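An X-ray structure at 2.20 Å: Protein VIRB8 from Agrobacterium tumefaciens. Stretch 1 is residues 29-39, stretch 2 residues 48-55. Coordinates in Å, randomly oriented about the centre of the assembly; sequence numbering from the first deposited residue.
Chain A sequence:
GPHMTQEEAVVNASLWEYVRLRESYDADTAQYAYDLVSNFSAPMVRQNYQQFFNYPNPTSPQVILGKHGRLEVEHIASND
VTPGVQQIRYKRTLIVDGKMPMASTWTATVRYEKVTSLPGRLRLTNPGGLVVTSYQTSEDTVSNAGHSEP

Stretch 1 (29-39) TAQYAYDLVSN
Stretch 2 48-55: NYQQFFNY

Two helices packed almost antiparallel through aromatic side chains can also be joined by a few polar contacts at the side-chain ends, as residues 29-39 and 48-55 of VIRB8 illustrate. The first stretch is helical from A30 to N39. The second continues a helix already under way at N48, stays helical to F53, and leaves helical phi/psi at N54 (-73/152°). The axes approach to 10.4 Å, with N-to-C directions 157° apart. S38 and Q50 are in register, their CA atoms 7.5 Å apart, and with the chains running nearly antiparallel the start of the first helix lies near the end of the second. Together the stretches bury 409 Å².

T29 makes no contact itself, but its carbonyl O accepts a backbone hydrogen bond from A33 N at 2.8 Å. A30 (phi/psi -55/-46°) directs its CB sideways, and that CB lies 4.2 Å from CZ of F53. So small a side chain leaves space for the phenyl ring, which also comes within 4.0 Å of the A30 backbone, from F53 CE2 to A30 O. F53 (t, chi2 74°) points toward the first helix and is buried. Q31 and Y32 do not take part, and buried A33 only borders the contact, its C atom 4.2 Å from OH of Y49.

Y34 is the centrepiece, with the largest covered area, 116 Å². Its CB leaves sideways, but chi1 of 176° (t) and chi2 of 94° carry the ring to the second helix, where it contacts Y49 and F53. Y34 CD1 lies 3.5 Å from CE2 of Y49 and 3.6 Å from CD2 of F53. Both ring pairs are oblique, with planes at 36° and centroids 5.6 Å apart for Y49 and 5.9 Å for F53. Tyrosine suits the position because it joins an aromatic surface to a polar tip: ND2 of N54 (m, chi2 -37°) donates to Y34 OH at 3.0 Å, with an N-H...acceptor angle of 163°. NE2 of Q50 is also 2.9 Å from Y34 OH, but the angle is too poor for a hydrogen bond.

D35 points away and L36 is out of reach, whereas V37 (t) faces the partner directly. Its CG1 sits over one face of the Y49 ring, 3.4 Å from the centroid and 13° off the normal, a CH-pi contact; the same CG1 is 3.4 Å from Y49 CD2. Y49 (t, chi2 70°) points toward the first helix, and its OH comes within 3.2 Å of Y34 CA.

S38 (m) completes the interface with a compact polar group. Its OG donates to the Y34 carbonyl O one turn back, at 2.5 Å, and accepts from NE2 of Q50 at 3.1 Å and 145°. Q50 (m, chi2 t, chi3 -24°) starts sideways, yet its extended chain brings the amide to this buried hydroxyl. N39 closes the segment without touching the second stretch. Aromatic packing thus supplies the contact surface, while two side-chain amides tie it at Y34 and S38.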

# COMPACT_ATOMS: atom_id res chain seq x y z
N THR A 29 2.48 -10.28 4.12
CA THR A 29 1.54 -9.16 4.00
C THR A 29 0.10 -9.59 4.23
O THR A 29 -0.83 -8.78 4.12
CB THR A 29 1.59 -8.54 2.61
OG1 THR A 29 1.20 -9.51 1.64
CG2 THR A 29 2.98 -8.01 2.28
N ALA A 30 -0.08 -10.87 4.54
CA ALA A 30 -1.42 -11.45 4.67
C ALA A 30 -2.33 -10.70 5.66
O ALA A 30 -3.51 -10.42 5.34
CB ALA A 30 -1.31 -12.96 4.99
N GLN A 31 -1.79 -10.38 6.84
CA GLN A 31 -2.53 -9.68 7.88
C GLN A 31 -2.77 -8.19 7.56
O GLN A 31 -3.87 -7.66 7.75
CB GLN A 31 -1.78 -9.77 9.20
CG GLN A 31 -2.66 -9.55 10.45
CD GLN A 31 -3.29 -10.85 10.90
OE1 GLN A 31 -2.59 -11.73 11.43
NE2 GLN A 31 -4.59 -11.01 10.66
N TYR A 32 -1.71 -7.52 7.13
CA TYR A 32 -1.81 -6.17 6.66
C TYR A 32 -2.88 -6.05 5.54
O TYR A 32 -3.76 -5.21 5.62
CB TYR A 32 -0.44 -5.64 6.19
CG TYR A 32 -0.56 -4.37 5.37
CD1 TYR A 32 -1.08 -3.20 5.93
CD2 TYR A 32 -0.18 -4.34 4.01
CE1 TYR A 32 -1.23 -2.07 5.18
CE2 TYR A 32 -0.31 -3.18 3.25
CZ TYR A 32 -0.84 -2.06 3.84
OH TYR A 32 -0.97 -0.89 3.11
N ALA A 33 -2.80 -6.89 4.52
CA ALA A 33 -3.77 -6.77 3.42
C ALA A 33 -5.21 -7.09 3.88
O ALA A 33 -6.13 -6.35 3.58
CB ALA A 33 -3.34 -7.61 2.24
N TYR A 34 -5.37 -8.15 4.67
CA TYR A 34 -6.66 -8.58 5.22
C TYR A 34 -7.40 -7.48 5.99
O TYR A 34 -8.61 -7.33 5.86
CB TYR A 34 -6.46 -9.83 6.09
CG TYR A 34 -7.70 -10.34 6.79
CD1 TYR A 34 -8.49 -11.33 6.21
CD2 TYR A 34 -8.09 -9.82 8.02
CE1 TYR A 34 -9.62 -11.81 6.83
CE2 TYR A 34 -9.23 -10.28 8.65
CZ TYR A 34 -9.99 -11.29 8.05
OH TYR A 34 -11.12 -11.78 8.66
N ASP A 35 -6.67 -6.72 6.81
CA ASP A 35 -7.29 -5.65 7.58
C ASP A 35 -7.72 -4.44 6.73
O ASP A 35 -8.82 -3.89 6.93
CB ASP A 35 -6.38 -5.17 8.72
CG ASP A 35 -5.97 -6.29 9.66
OD1 ASP A 35 -6.84 -7.12 10.05
OD2 ASP A 35 -4.77 -6.33 10.02
N LEU A 36 -6.85 -3.98 5.83
CA LEU A 36 -7.22 -2.93 4.88
C LEU A 36 -8.40 -3.37 3.98
O LEU A 36 -9.35 -2.64 3.83
CB LEU A 36 -6.01 -2.45 4.04
CG LEU A 36 -5.10 -1.26 4.44
CD1 LEU A 36 -4.41 -0.67 3.22
CD2 LEU A 36 -5.86 -0.14 5.17
N VAL A 37 -8.33 -4.56 3.40
CA VAL A 37 -9.43 -5.06 2.57
C VAL A 37 -10.75 -5.07 3.36
O VAL A 37 -11.75 -4.55 2.89
CB VAL A 37 -9.16 -6.48 1.99
CG1 VAL A 37 -10.44 -7.05 1.41
CG2 VAL A 37 -8.07 -6.41 0.90
N SER A 38 -10.72 -5.63 4.58
CA SER A 38 -11.92 -5.71 5.47
C SER A 38 -12.52 -4.35 5.82
O SER A 38 -13.74 -4.19 5.86
CB SER A 38 -11.58 -6.45 6.78
OG SER A 38 -11.00 -7.73 6.53
N ASN A 39 -11.66 -3.37 6.09
CA ASN A 39 -12.12 -2.04 6.51
C ASN A 39 -12.78 -1.24 5.39
O ASN A 39 -13.67 -0.42 5.62
CB ASN A 39 -10.96 -1.25 7.10
CG ASN A 39 -10.55 -1.76 8.46
OD1 ASN A 39 -11.41 -2.16 9.25
ND2 ASN A 39 -9.25 -1.76 8.74
N ASN A 48 -17.90 -12.11 2.54
CA ASN A 48 -17.44 -12.91 1.39
C ASN A 48 -15.91 -13.01 1.36
O ASN A 48 -15.36 -14.10 1.22
CB ASN A 48 -17.97 -12.29 0.09
CG ASN A 48 -17.57 -13.09 -1.16
OD1 ASN A 48 -16.92 -12.55 -2.07
ND2 ASN A 48 -17.97 -14.35 -1.22
N TYR A 49 -15.23 -11.89 1.54
CA TYR A 49 -13.77 -11.91 1.49
C TYR A 49 -13.17 -12.73 2.64
O TYR A 49 -12.26 -13.55 2.42
CB TYR A 49 -13.21 -10.48 1.51
CG TYR A 49 -11.71 -10.41 1.81
CD1 TYR A 49 -10.76 -10.86 0.87
CD2 TYR A 49 -11.24 -9.88 3.03
CE1 TYR A 49 -9.39 -10.82 1.12
CE2 TYR A 49 -9.86 -9.82 3.31
CZ TYR A 49 -8.94 -10.29 2.35
OH TYR A 49 -7.60 -10.23 2.59
N GLN A 50 -13.68 -12.48 3.85
CA GLN A 50 -13.18 -13.14 5.05
C GLN A 50 -13.38 -14.65 5.08
O GLN A 50 -12.49 -15.39 5.53
CB GLN A 50 -13.75 -12.48 6.31
CG GLN A 50 -13.18 -11.07 6.54
CD GLN A 50 -13.64 -10.40 7.83
OE1 GLN A 50 -14.69 -10.72 8.37
NE2 GLN A 50 -12.86 -9.43 8.30
N GLN A 51 -14.53 -15.11 4.57
CA GLN A 51 -14.85 -16.53 4.52
C GLN A 51 -13.98 -17.26 3.49
O GLN A 51 -13.66 -18.43 3.66
CB GLN A 51 -16.34 -16.73 4.20
CG GLN A 51 -16.98 -17.91 4.94
CD GLN A 51 -16.56 -19.26 4.36
OE1 GLN A 51 -16.38 -19.39 3.14
NE2 GLN A 51 -16.42 -20.26 5.23
N PHE A 52 -13.62 -16.55 2.43
CA PHE A 52 -12.70 -17.08 1.44
C PHE A 52 -11.26 -17.14 1.98
O PHE A 52 -10.60 -18.19 1.95
CB PHE A 52 -12.77 -16.29 0.13
CG PHE A 52 -11.62 -16.57 -0.77
CD1 PHE A 52 -11.48 -17.82 -1.36
CD2 PHE A 52 -10.61 -15.62 -0.96
CE1 PHE A 52 -10.40 -18.11 -2.14
CE2 PHE A 52 -9.51 -15.91 -1.75
CZ PHE A 52 -9.41 -17.15 -2.35
N PHE A 53 -10.79 -16.01 2.48
CA PHE A 53 -9.43 -15.89 2.98
C PHE A 53 -9.10 -16.71 4.23
O PHE A 53 -8.00 -17.28 4.32
CB PHE A 53 -9.09 -14.42 3.25
CG PHE A 53 -7.64 -14.13 3.18
CD1 PHE A 53 -6.99 -14.07 1.95
CD2 PHE A 53 -6.91 -13.92 4.33
CE1 PHE A 53 -5.65 -13.81 1.88
CE2 PHE A 53 -5.56 -13.66 4.27
CZ PHE A 53 -4.93 -13.60 3.05
N ASN A 54 -10.02 -16.75 5.20
CA ASN A 54 -9.70 -17.39 6.49
C ASN A 54 -9.63 -18.92 6.44
O ASN A 54 -10.26 -19.56 5.59
CB ASN A 54 -10.65 -16.91 7.60
CG ASN A 54 -10.34 -15.49 8.04
OD1 ASN A 54 -9.18 -15.09 8.11
ND2 ASN A 54 -11.38 -14.73 8.33
N TYR A 55 -8.83 -19.50 7.35
CA TYR A 55 -8.94 -20.91 7.72
C TYR A 55 -10.34 -21.11 8.33
O TYR A 55 -10.80 -20.25 9.07
CB TYR A 55 -7.89 -21.29 8.77
CG TYR A 55 -6.47 -20.86 8.47
CD1 TYR A 55 -5.77 -21.38 7.37
CD2 TYR A 55 -5.79 -19.96 9.30
CE1 TYR A 55 -4.46 -20.98 7.10
CE2 TYR A 55 -4.48 -19.55 9.03
CZ TYR A 55 -3.82 -20.07 7.93
OH TYR A 55 -2.52 -19.70 7.65